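PDB 7CPO: MHC class I antigen from Anolis carolinensis, which binds a peptide in its groove and pairs with beta2-microglobulin, probably to present that peptide to T cells. Local coordinates for residues Leu127-Leu132 and Tyr161-Cys166; Arg75-His80 and Phe97-Gly102; Met7-Thr12 and Arg43-Lys48. One frame throughout, in Å; residues are numbered along the deposited sequence.

Contact 1 (Leu127-Leu132 and Tyr161-Cys166); sequences LDKDTL and YLEETC
The carboxylate of Glu163 is met by the ammonium of Lys129 on the anti side of OE2, with the nitrogen 18° out of the carboxylate plane. At another flat group, the Tyr161 ring, Leu162 CD2 lies at the edge, in the plane of the ring. Lys129 NZ lies 2.8 Å from Glu163 OE2, a hydrogen-bonded salt bridge. The other oxygen, OE1, pairs with Lys159 one helical turn earlier, so Glu163 is paired with two lysines, which probably share its negative charge. In Asp128, OD1 takes the backbone N of Asp130 at 3.0 Å from above the carboxylate plane; this Asx turn shapes the loop that carries Lys129. The lysine chain starts extended but bends at chi3 (51°) and chi4 (72°), bringing NZ back beside Glu163 while its middle passes slantwise over Leu162 and Glu163. There Lys129 CD rests 3.8 Å from Leu162 CB and 3.6 Å from Glu163 CG. Lys129 NZ also has a long ion pair with Asp130 OD1, at 3.6 Å, and its positive charge probably tempers the repulsion between Asp130 and Glu163. On the buried side of the charged pair, Leu127 CD2 and Leu162 CD1 approach to 4.2 Å, an apolar contact. The arrangement belongs to the MHC class I groove domain, where helix 152-176, with a wider pi-type turn at 161-165 and the Cys103-Cys166 disulfide, lies on the sheet and packs against the end of strand 122-128 and the turn that follows it.

Contact 2 (Arg75-His80 and Phe97-Gly102); sequences RSFRDH and FQWMYG
Phe77 and Phe97, the two residues with the most surface buried by this contact, form an edge-to-face pair between helix 75-80 and strand 97-102. The edge of Phe97 points at one face of Phe77, with ring centroids 5.0 Å apart and planes at 86°; Phe97 CD2 is the leading atom, 3.5 Å from Phe77 CE2. The torsion of Phe77 (chi1 -84°) sets CG opposite the carbonyl carbon and swings the ring down onto the strand. Its far end also meets Trp99: Phe77 CZ lies 3.4 Å from Trp99 CB, at the ring's edge, and just as close to Trp99 CE3, where the rings meet obliquely. His80 CB stands 4.3 Å from the centroid of the Phe97 ring, almost on the ring normal, as a CH-pi contact, while His80 CD2 comes within 3.8 Å of Phe97 CE2, the edge of the His80 ring turned, with an offset, toward the face of Phe97. Each of Phe77, His80 and Phe97 also packs on an apolar peptide side chain, consistent with the lining of a side-chain pocket. This aromatic cluster joins a groove helix of the MHC class I fold to the sheet floor: Phe77 also touches Val11 of strand 5-14, Phe97 reaches Leu81 and Leu84 farther along helix 62-87, and Tyr117 of strand 111-119 stacks on Trp99.

Contact 3 (Met7-Thr12 and Arg43-Lys48); sequences MRYFVT and RRYLPK
The floor of the MHC class I peptide groove is the setting here: Tyr9 of strand 5-14 and Tyr45 of strand 44-47 belong to the same antiparallel sheet, with strands 25-30 and 33-39 between them. Their CA atoms are 12.3 Å apart, and two long aromatic side chains span that gap until the hydroxyls meet. Tyr9 OH and Tyr45 OH lie 2.9 Å apart in a hydrogen bond for which either can be the donor. Each hydroxyl reaches the other ring at its edge, near its plane, and the two side chains cross at about a right angle. In Tyr45, CG stands opposite the backbone N (chi1 179°), which extends the ring inward from the outermost strand. Both hydroxyls have further partners: Tyr9 OH bonds to the backbone of the bound peptide, and Tyr45 OH to Tyr62 OH of helix 62-87. A chain of polar contacts thus runs from the peptide backbone across the floor to the helix, consistent with a pocket holding the peptide in place. Each tyrosine also packs on an apolar side chain of the peptide. On the opposite side of the sheet, Phe10 meets Phe56 of beta2-microglobulin edge-to-face. Beside the hydroxyl bond the rings make one looser apolar contact, Tyr9 CE1 to Tyr45 CE1 at 4.3 Å.

All three contacts lie in the peptide-binding domain and reach its single eight-stranded sheet. Along the chain they come in series: contact 3, then contact 2, then contact 1. Contacts 2 and 3 have centres about 13 Å apart and are joined directly, because strands 5-14 and 96-105 are neighbours in the sheet. Contact 1 lies about 18 Å from contact 2 and 20 Å from contact 3, centre to centre; Tyr161 and Cys166 of helix 152-176 touch residues of both. Contact 2 ties helix 62-87 to the sheet, contact 1 ties helix 152-176 to the end of strand 122-128 and the turn after it, and contact 3 bridges the floor between strands, so together they probably help to shape the groove that holds the peptide.

Contact 1 (Leu127-Leu132 and Tyr161-Cys166)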
loop_
_atom_site.group_PDB
_atom_site.type_symbol
_atom_site.label_atom_id
_atom_site.label_comp_id
_atom_site.label_asym_id
_atom_site.label_seq_id
_atom_site.Cartn_x
_atom_site.Cartn_y
_atom_site.Cartn_z
ATOM N N LEU A 127 -19.355 -8.139 5.378
ATOM C CA LEU A 127 -19.867 -9.368 5.956
ATOM C C LEU A 127 -19.411 -9.447 7.400
ATOM O O LEU A 127 -18.234 -9.231 7.692
ATOM C CB LEU A 127 -19.382 -10.594 5.177
ATOM C CG LEU A 127 -19.596 -11.946 5.861
ATOM C CD1 LEU A 127 -21.094 -12.266 5.986
ATOM C CD2 LEU A 127 -18.879 -13.049 5.089
ATOM N N ASP A 128 -20.348 -9.719 8.300
ATOM C CA ASP A 128 -20.013 -10.093 9.673
ATOM C C ASP A 128 -19.986 -11.616 9.701
ATOM O O ASP A 128 -21.028 -12.284 9.665
ATOM C CB ASP A 128 -20.999 -9.514 10.681
ATOM C CG ASP A 128 -20.600 -9.809 12.134
ATOM O OD1 ASP A 128 -19.615 -10.556 12.351
ATOM O OD2 ASP A 128 -21.274 -9.295 13.063
ATOM N N LYS A 129 -18.766 -12.149 9.743
ATOM C CA LYS A 129 -18.523 -13.584 9.755
ATOM C C LYS A 129 -19.155 -14.265 10.973
ATOM O O LYS A 129 -19.572 -15.426 10.893
ATOM C CB LYS A 129 -17.006 -13.782 9.729
ATOM C CG LYS A 129 -16.496 -15.104 9.302
ATOM C CD LYS A 129 -14.994 -15.005 9.107
ATOM C CE LYS A 129 -14.300 -14.385 10.303
ATOM N NZ LYS A 129 -14.277 -15.300 11.487
ATOM N N ASP A 130 -19.234 -13.557 12.101
ATOM C CA ASP A 130 -19.616 -14.151 13.377
ATOM C C ASP A 130 -21.126 -14.249 13.571
ATOM O O ASP A 130 -21.582 -15.102 14.345
ATOM C CB ASP A 130 -18.994 -13.347 14.532
ATOM C CG ASP A 130 -17.465 -13.302 14.464
ATOM O OD1 ASP A 130 -16.842 -14.184 13.810
ATOM O OD2 ASP A 130 -16.884 -12.375 15.063
ATOM N N THR A 131 -21.909 -13.399 12.905
ATOM C CA THR A 131 -23.362 -13.502 12.918
ATOM C C THR A 131 -23.920 -13.999 11.600
ATOM O O THR A 131 -25.128 -14.241 11.513
ATOM C CB THR A 131 -23.992 -12.143 13.227
ATOM O OG1 THR A 131 -23.574 -11.205 12.229
ATOM C CG2 THR A 131 -23.536 -11.640 14.603
ATOM N N LEU A 132 -23.068 -14.145 10.581
ATOM C CA LEU A 132 -23.464 -14.459 9.209
ATOM C C LEU A 132 -24.559 -13.520 8.707
ATOM O O LEU A 132 -25.547 -13.946 8.104
ATOM C CB LEU A 132 -23.894 -15.914 9.082
ATOM C CG LEU A 132 -22.746 -16.907 8.912
ATOM C CD1 LEU A 132 -23.291 -18.290 8.679
ATOM C CD2 LEU A 132 -21.807 -16.497 7.786
ATOM N N TYR A 161 -14.473 -19.731 3.295
ATOM C CA TYR A 161 -13.322 -19.175 2.600
ATOM C C TYR A 161 -12.448 -18.367 3.554
ATOM O O TYR A 161 -11.226 -18.520 3.571
ATOM C CB TYR A 161 -13.763 -18.311 1.419
ATOM C CG TYR A 161 -12.600 -17.606 0.774
ATOM C CD1 TYR A 161 -11.884 -18.210 -0.258
ATOM C CD2 TYR A 161 -12.178 -16.353 1.226
ATOM C CE1 TYR A 161 -10.795 -17.581 -0.828
ATOM C CE2 TYR A 161 -11.077 -15.716 0.665
ATOM C CZ TYR A 161 -10.401 -16.333 -0.364
ATOM O OH TYR A 161 -9.327 -15.697 -0.929
ATOM N N LEU A 162 -13.062 -17.501 4.358
ATOM C CA LEU A 162 -12.272 -16.639 5.225
ATOM C C LEU A 162 -11.609 -17.429 6.341
ATOM O O LEU A 162 -10.463 -17.147 6.709
ATOM C CB LEU A 162 -13.150 -15.535 5.801
ATOM C CG LEU A 162 -13.692 -14.533 4.785
ATOM C CD1 LEU A 162 -14.693 -13.576 5.440
ATOM C CD2 LEU A 162 -12.542 -13.775 4.152
ATOM N N GLU A 163 -12.298 -18.427 6.882
ATOM C CA GLU A 163 -11.794 -19.123 8.055
ATOM C C GLU A 163 -10.908 -20.304 7.706
ATOM O O GLU A 163 -10.055 -20.691 8.518
ATOM C CB GLU A 163 -12.965 -19.589 8.927
ATOM C CG GLU A 163 -13.807 -18.427 9.413
ATOM C CD GLU A 163 -14.810 -18.812 10.483
ATOM O OE1 GLU A 163 -15.064 -20.024 10.651
ATOM O OE2 GLU A 163 -15.346 -17.894 11.152
ATOM N N GLU A 164 -11.063 -20.872 6.514
ATOM C CA GLU A 164 -10.316 -22.080 6.219
ATOM C C GLU A 164 -9.531 -21.970 4.921
ATOM O O GLU A 164 -8.305 -22.088 4.943
ATOM C CB GLU A 164 -11.273 -23.268 6.219
ATOM C CG GLU A 164 -11.832 -23.496 7.632
ATOM C CD GLU A 164 -13.219 -24.101 7.647
ATOM O OE1 GLU A 164 -13.609 -24.763 6.649
ATOM O OE2 GLU A 164 -13.922 -23.891 8.665
ATOM N N THR A 165 -10.213 -21.723 3.799
ATOM C CA THR A 165 -9.544 -21.737 2.505
ATOM C C THR A 165 -8.430 -20.702 2.452
ATOM O O THR A 165 -7.289 -21.021 2.083
ATOM C CB THR A 165 -10.562 -21.504 1.380
ATOM O OG1 THR A 165 -11.570 -22.515 1.422
ATOM C CG2 THR A 165 -9.890 -21.555 0.029
ATOM N N CYS A 166 -8.749 -19.459 2.850
ATOM C CA CYS A 166 -7.791 -18.355 2.876
ATOM C C CYS A 166 -6.592 -18.661 3.781
ATOM O O CYS A 166 -5.446 -18.356 3.428
ATOM C CB CYS A 166 -8.498 -17.080 3.350
ATOM S SG CYS A 166 -7.457 -15.570 3.452
#

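Contact 2 (Arg75-His80 and Phe97-Gly102)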
loop_
_atom_site.group_PDB
_atom_site.type_symbol
_atom_site.label_atom_id
_atom_site.label_comp_id
_atom_site.label_asym_id
_atom_site.label_seq_id
_atom_site.Cartn_x
_atom_site.Cartn_y
_atom_site.Cartn_z
ATOM N N ARG A 75 -16.320 -8.439 -14.384
ATOM C CA ARG A 75 -17.638 -8.254 -14.989
ATOM C C ARG A 75 -18.695 -7.957 -13.932
ATOM O O ARG A 75 -19.567 -7.106 -14.139
ATOM C CB ARG A 75 -18.026 -9.483 -15.821
ATOM C CG ARG A 75 -17.547 -9.396 -17.269
ATOM C CD ARG A 75 -18.039 -10.556 -18.139
ATOM N NE ARG A 75 -17.608 -11.804 -17.539
ATOM C CZ ARG A 75 -16.471 -12.422 -17.817
ATOM N NH1 ARG A 75 -15.654 -11.933 -18.739
ATOM N NH2 ARG A 75 -16.160 -13.542 -17.175
ATOM N N SER A 76 -18.632 -8.643 -12.786
ATOM C CA SER A 76 -19.581 -8.378 -11.700
ATOM C C SER A 76 -19.471 -6.938 -11.216
ATOM O O SER A 76 -20.479 -6.302 -10.893
ATOM C CB SER A 76 -19.324 -9.314 -10.520
ATOM O OG SER A 76 -19.736 -10.647 -10.776
ATOM N N PHE A 77 -18.248 -6.406 -11.148
ATOM C CA PHE A 77 -18.077 -5.054 -10.627
ATOM C C PHE A 77 -18.658 -4.022 -11.588
ATOM O O PHE A 77 -19.261 -3.038 -11.147
ATOM C CB PHE A 77 -16.597 -4.785 -10.318
ATOM C CG PHE A 77 -16.166 -5.287 -8.956
ATOM C CD1 PHE A 77 -16.664 -6.475 -8.450
ATOM C CD2 PHE A 77 -15.298 -4.559 -8.174
ATOM C CE1 PHE A 77 -16.298 -6.933 -7.203
ATOM C CE2 PHE A 77 -14.929 -5.013 -6.916
ATOM C CZ PHE A 77 -15.438 -6.210 -6.439
ATOM N N ARG A 78 -18.536 -4.248 -12.899
ATOM C CA ARG A 78 -19.216 -3.371 -13.854
ATOM C C ARG A 78 -20.711 -3.345 -13.588
ATOM O O ARG A 78 -21.331 -2.273 -13.546
ATOM C CB ARG A 78 -18.937 -3.810 -15.292
ATOM C CG ARG A 78 -17.461 -3.822 -15.644
ATOM C CD ARG A 78 -17.255 -3.632 -17.140
ATOM N NE ARG A 78 -17.204 -4.908 -17.844
ATOM C CZ ARG A 78 -16.075 -5.575 -18.064
ATOM N NH1 ARG A 78 -14.923 -5.083 -17.616
ATOM N NH2 ARG A 78 -16.092 -6.738 -18.709
ATOM N N ASP A 79 -21.305 -4.523 -13.392
ATOM C CA ASP A 79 -22.706 -4.590 -12.991
ATOM C C ASP A 79 -22.948 -3.860 -11.674
ATOM O O ASP A 79 -23.957 -3.164 -11.524
ATOM C CB ASP A 79 -23.143 -6.043 -12.866
ATOM C CG ASP A 79 -23.490 -6.664 -14.185
ATOM O OD1 ASP A 79 -23.014 -6.161 -15.229
ATOM O OD2 ASP A 79 -24.232 -7.672 -14.175
ATOM N N HIS A 80 -22.053 -4.024 -10.692
ATOM C CA HIS A 80 -22.294 -3.398 -9.394
ATOM C C HIS A 80 -22.325 -1.886 -9.542
ATOM O O HIS A 80 -23.249 -1.222 -9.058
ATOM C CB HIS A 80 -21.235 -3.812 -8.360
ATOM C CG HIS A 80 -21.325 -5.243 -7.928
ATOM N ND1 HIS A 80 -22.389 -6.057 -8.252
ATOM C CD2 HIS A 80 -20.466 -6.013 -7.221
ATOM C CE1 HIS A 80 -22.192 -7.261 -7.748
ATOM N NE2 HIS A 80 -21.032 -7.261 -7.117
ATOM N N PHE A 97 -15.845 1.527 -7.102
ATOM C CA PHE A 97 -16.226 0.386 -6.283
ATOM C C PHE A 97 -14.973 -0.372 -5.860
ATOM O O PHE A 97 -14.125 -0.685 -6.698
ATOM C CB PHE A 97 -17.171 -0.533 -7.035
ATOM C CG PHE A 97 -17.915 -1.465 -6.147
ATOM C CD1 PHE A 97 -18.975 -1.006 -5.381
ATOM C CD2 PHE A 97 -17.546 -2.798 -6.057
ATOM C CE1 PHE A 97 -19.674 -1.878 -4.540
ATOM C CE2 PHE A 97 -18.233 -3.664 -5.227
ATOM C CZ PHE A 97 -19.302 -3.206 -4.470
ATOM N N GLN A 98 -14.851 -0.652 -4.563
ATOM C CA GLN A 98 -13.673 -1.301 -4.003
ATOM C C GLN A 98 -14.095 -2.488 -3.147
ATOM O O GLN A 98 -15.145 -2.471 -2.503
ATOM C CB GLN A 98 -12.842 -0.359 -3.135
ATOM C CG GLN A 98 -11.982 0.677 -3.848
ATOM C CD GLN A 98 -11.567 1.793 -2.882
ATOM O OE1 GLN A 98 -12.374 2.664 -2.550
ATOM N NE2 GLN A 98 -10.309 1.757 -2.414
ATOM N N TRP A 99 -13.253 -3.513 -3.143
ATOM C CA TRP A 99 -13.499 -4.751 -2.422
ATOM C C TRP A 99 -12.191 -5.152 -1.771
ATOM O O TRP A 99 -11.174 -5.253 -2.463
ATOM C CB TRP A 99 -13.984 -5.833 -3.388
ATOM C CG TRP A 99 -14.256 -7.232 -2.855
ATOM C CD1 TRP A 99 -14.696 -7.592 -1.609
ATOM C CD2 TRP A 99 -14.157 -8.450 -3.611
ATOM N NE1 TRP A 99 -14.861 -8.969 -1.541
ATOM C CE2 TRP A 99 -14.532 -9.510 -2.757
ATOM C CE3 TRP A 99 -13.771 -8.743 -4.926
ATOM C CZ2 TRP A 99 -14.529 -10.842 -3.176
ATOM C CZ3 TRP A 99 -13.772 -10.076 -5.345
ATOM C CH2 TRP A 99 -14.149 -11.103 -4.472
ATOM N N MET A 100 -12.194 -5.340 -0.454
ATOM C CA MET A 100 -11.023 -5.904 0.207
ATOM C C MET A 100 -11.445 -7.107 1.034
ATOM O O MET A 100 -12.494 -7.101 1.683
ATOM C CB MET A 100 -10.256 -4.863 1.080
ATOM C CG MET A 100 -11.081 -4.110 2.095
ATOM S SD MET A 100 -10.164 -2.757 2.904
ATOM C CE MET A 100 -8.948 -3.672 3.858
ATOM N N TYR A 101 -10.634 -8.149 0.982
ATOM C CA TYR A 101 -10.914 -9.332 1.765
ATOM C C TYR A 101 -9.617 -10.062 2.027
ATOM O O TYR A 101 -8.650 -9.941 1.267
ATOM C CB TYR A 101 -11.916 -10.258 1.071
ATOM C CG TYR A 101 -11.486 -10.845 -0.252
ATOM C CD1 TYR A 101 -10.985 -12.140 -0.334
ATOM C CD2 TYR A 101 -11.629 -10.125 -1.424
ATOM C CE1 TYR A 101 -10.624 -12.695 -1.545
ATOM C CE2 TYR A 101 -11.278 -10.665 -2.631
ATOM C CZ TYR A 101 -10.774 -11.958 -2.692
ATOM O OH TYR A 101 -10.413 -12.497 -3.918
ATOM N N GLY A 102 -9.616 -10.829 3.105
ATOM C CA GLY A 102 -8.478 -11.661 3.415
ATOM C C GLY A 102 -8.591 -12.191 4.826
ATOM O O GLY A 102 -9.602 -12.005 5.499
#

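Contact 3 (Met7-Thr12 and Arg43-Lys48)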
loop_
_atom_site.group_PDB
_atom_site.type_symbol
_atom_site.label_atom_id
_atom_site.label_comp_id
_atom_site.label_asym_id
_atom_site.label_seq_id
_atom_site.Cartn_x
_atom_site.Cartn_y
_atom_site.Cartn_z
ATOM N N MET A 7 -3.044 -12.725 4.357
ATOM C CA MET A 7 -3.222 -12.697 2.911
ATOM C C MET A 7 -4.364 -11.740 2.596
ATOM O O MET A 7 -5.438 -11.833 3.200
ATOM C CB MET A 7 -3.533 -14.082 2.353
ATOM C CG MET A 7 -3.681 -14.059 0.845
ATOM S SD MET A 7 -4.232 -15.620 0.184
ATOM C CE MET A 7 -5.988 -15.561 0.486
ATOM N N ARG A 8 -4.139 -10.836 1.650
ATOM C CA ARG A 8 -5.010 -9.684 1.463
ATOM C C ARG A 8 -5.191 -9.434 -0.031
ATOM O O ARG A 8 -4.194 -9.311 -0.750
ATOM C CB ARG A 8 -4.394 -8.445 2.148
ATOM C CG ARG A 8 -4.613 -8.339 3.690
ATOM C CD ARG A 8 -3.446 -7.725 4.502
ATOM N NE ARG A 8 -2.851 -6.552 3.865
ATOM C CZ ARG A 8 -1.577 -6.487 3.464
ATOM N NH1 ARG A 8 -0.770 -7.529 3.647
ATOM N NH2 ARG A 8 -1.101 -5.393 2.867
ATOM N N TYR A 9 -6.447 -9.344 -0.493
ATOM C CA TYR A 9 -6.768 -8.949 -1.866
ATOM C C TYR A 9 -7.417 -7.565 -1.917
ATOM O O TYR A 9 -8.250 -7.219 -1.072
ATOM C CB TYR A 9 -7.696 -9.968 -2.537
ATOM C CG TYR A 9 -6.967 -11.231 -2.902
ATOM C CD1 TYR A 9 -6.135 -11.273 -4.017
ATOM C CD2 TYR A 9 -7.085 -12.376 -2.126
ATOM C CE1 TYR A 9 -5.440 -12.432 -4.355
ATOM C CE2 TYR A 9 -6.395 -13.542 -2.446
ATOM C CZ TYR A 9 -5.572 -13.558 -3.565
ATOM O OH TYR A 9 -4.886 -14.703 -3.911
ATOM N N PHE A 10 -7.054 -6.780 -2.928
ATOM C CA PHE A 10 -7.558 -5.421 -3.077
ATOM C C PHE A 10 -8.018 -5.226 -4.513
ATOM O O PHE A 10 -7.201 -5.272 -5.444
ATOM C CB PHE A 10 -6.486 -4.382 -2.733
ATOM C CG PHE A 10 -5.940 -4.493 -1.349
ATOM C CD1 PHE A 10 -6.475 -3.719 -0.320
ATOM C CD2 PHE A 10 -4.861 -5.336 -1.081
ATOM C CE1 PHE A 10 -5.945 -3.790 0.980
ATOM C CE2 PHE A 10 -4.334 -5.421 0.201
ATOM C CZ PHE A 10 -4.872 -4.632 1.246
ATOM N N VAL A 11 -9.308 -4.963 -4.686
ATOM C CA VAL A 11 -9.932 -4.888 -5.993
ATOM C C VAL A 11 -10.570 -3.516 -6.148
ATOM O O VAL A 11 -11.301 -3.070 -5.256
ATOM C CB VAL A 11 -10.971 -6.006 -6.159
ATOM C CG1 VAL A 11 -11.400 -6.104 -7.577
ATOM C CG2 VAL A 11 -10.373 -7.321 -5.685
ATOM N N THR A 12 -10.328 -2.869 -7.293
ATOM C CA THR A 12 -10.754 -1.492 -7.539
ATOM C C THR A 12 -11.374 -1.381 -8.918
ATOM O O THR A 12 -10.757 -1.770 -9.918
ATOM C CB THR A 12 -9.585 -0.491 -7.456
ATOM O OG1 THR A 12 -9.058 -0.458 -6.134
ATOM C CG2 THR A 12 -10.055 0.883 -7.819
ATOM N N ARG A 43 -5.868 -9.358 -18.643
ATOM C CA ARG A 43 -6.945 -10.338 -18.442
ATOM C C ARG A 43 -6.408 -11.655 -17.899
ATOM O O ARG A 43 -7.080 -12.671 -17.987
ATOM C CB ARG A 43 -7.714 -10.604 -19.747
ATOM C CG ARG A 43 -8.714 -9.539 -20.183
ATOM C CD ARG A 43 -8.475 -9.227 -21.674
ATOM N NE ARG A 43 -9.545 -8.443 -22.299
ATOM C CZ ARG A 43 -10.346 -8.877 -23.277
ATOM N NH1 ARG A 43 -10.198 -10.097 -23.805
ATOM N NH2 ARG A 43 -11.281 -8.068 -23.759
ATOM N N ARG A 44 -5.184 -11.610 -17.358
ATOM C CA ARG A 44 -4.504 -12.746 -16.746
ATOM C C ARG A 44 -4.187 -12.381 -15.314
ATOM O O ARG A 44 -3.740 -11.269 -15.053
ATOM C CB ARG A 44 -3.250 -13.125 -17.506
ATOM C CG ARG A 44 -3.472 -13.396 -18.974
ATOM C CD ARG A 44 -4.209 -14.700 -19.180
ATOM N NE ARG A 44 -3.547 -15.793 -18.473
ATOM C CZ ARG A 44 -4.063 -17.013 -18.321
ATOM N NH1 ARG A 44 -5.256 -17.318 -18.841
ATOM N NH2 ARG A 44 -3.387 -17.924 -17.635
ATOM N N TYR A 45 -4.490 -13.286 -14.394
ATOM C CA TYR A 45 -3.929 -13.232 -13.056
ATOM C C TYR A 45 -2.460 -13.656 -13.148
ATOM O O TYR A 45 -2.160 -14.764 -13.603
ATOM C CB TYR A 45 -4.780 -14.145 -12.185
ATOM C CG TYR A 45 -4.483 -14.351 -10.720
ATOM C CD1 TYR A 45 -5.102 -13.565 -9.736
ATOM C CD2 TYR A 45 -3.696 -15.427 -10.299
ATOM C CE1 TYR A 45 -4.891 -13.817 -8.355
ATOM C CE2 TYR A 45 -3.483 -15.695 -8.925
ATOM C CZ TYR A 45 -4.085 -14.896 -7.960
ATOM O OH TYR A 45 -3.849 -15.192 -6.609
ATOM N N LEU A 46 -1.545 -12.769 -12.766
ATOM C CA LEU A 46 -0.134 -12.994 -13.053
ATOM C C LEU A 46 0.714 -13.102 -11.786
ATOM O O LEU A 46 0.401 -12.496 -10.758
ATOM C CB LEU A 46 0.438 -11.872 -13.929
ATOM C CG LEU A 46 -0.109 -11.811 -15.349
ATOM C CD1 LEU A 46 0.536 -10.674 -16.126
ATOM C CD2 LEU A 46 0.101 -13.156 -16.032
ATOM N N PRO A 47 1.802 -13.867 -11.839
ATOM C CA PRO A 47 2.729 -13.899 -10.711
ATOM C C PRO A 47 3.550 -12.624 -10.663
ATOM O O PRO A 47 3.932 -12.070 -11.695
ATOM C CB PRO A 47 3.616 -15.113 -11.009
ATOM C CG PRO A 47 3.555 -15.260 -12.464
ATOM C CD PRO A 47 2.148 -14.864 -12.863
ATOM N N LYS A 48 3.825 -12.167 -9.448
ATOM C CA LYS A 48 4.611 -10.965 -9.230
ATOM C C LYS A 48 5.908 -11.234 -8.491
ATOM O O LYS A 48 6.673 -10.295 -8.266
ATOM C CB LYS A 48 3.788 -9.933 -8.442
ATOM C CG LYS A 48 2.552 -9.468 -9.190
ATOM C CD LYS A 48 2.925 -8.705 -10.470
ATOM C CE LYS A 48 3.392 -7.284 -10.138
ATOM N NZ LYS A 48 3.801 -6.558 -11.364
#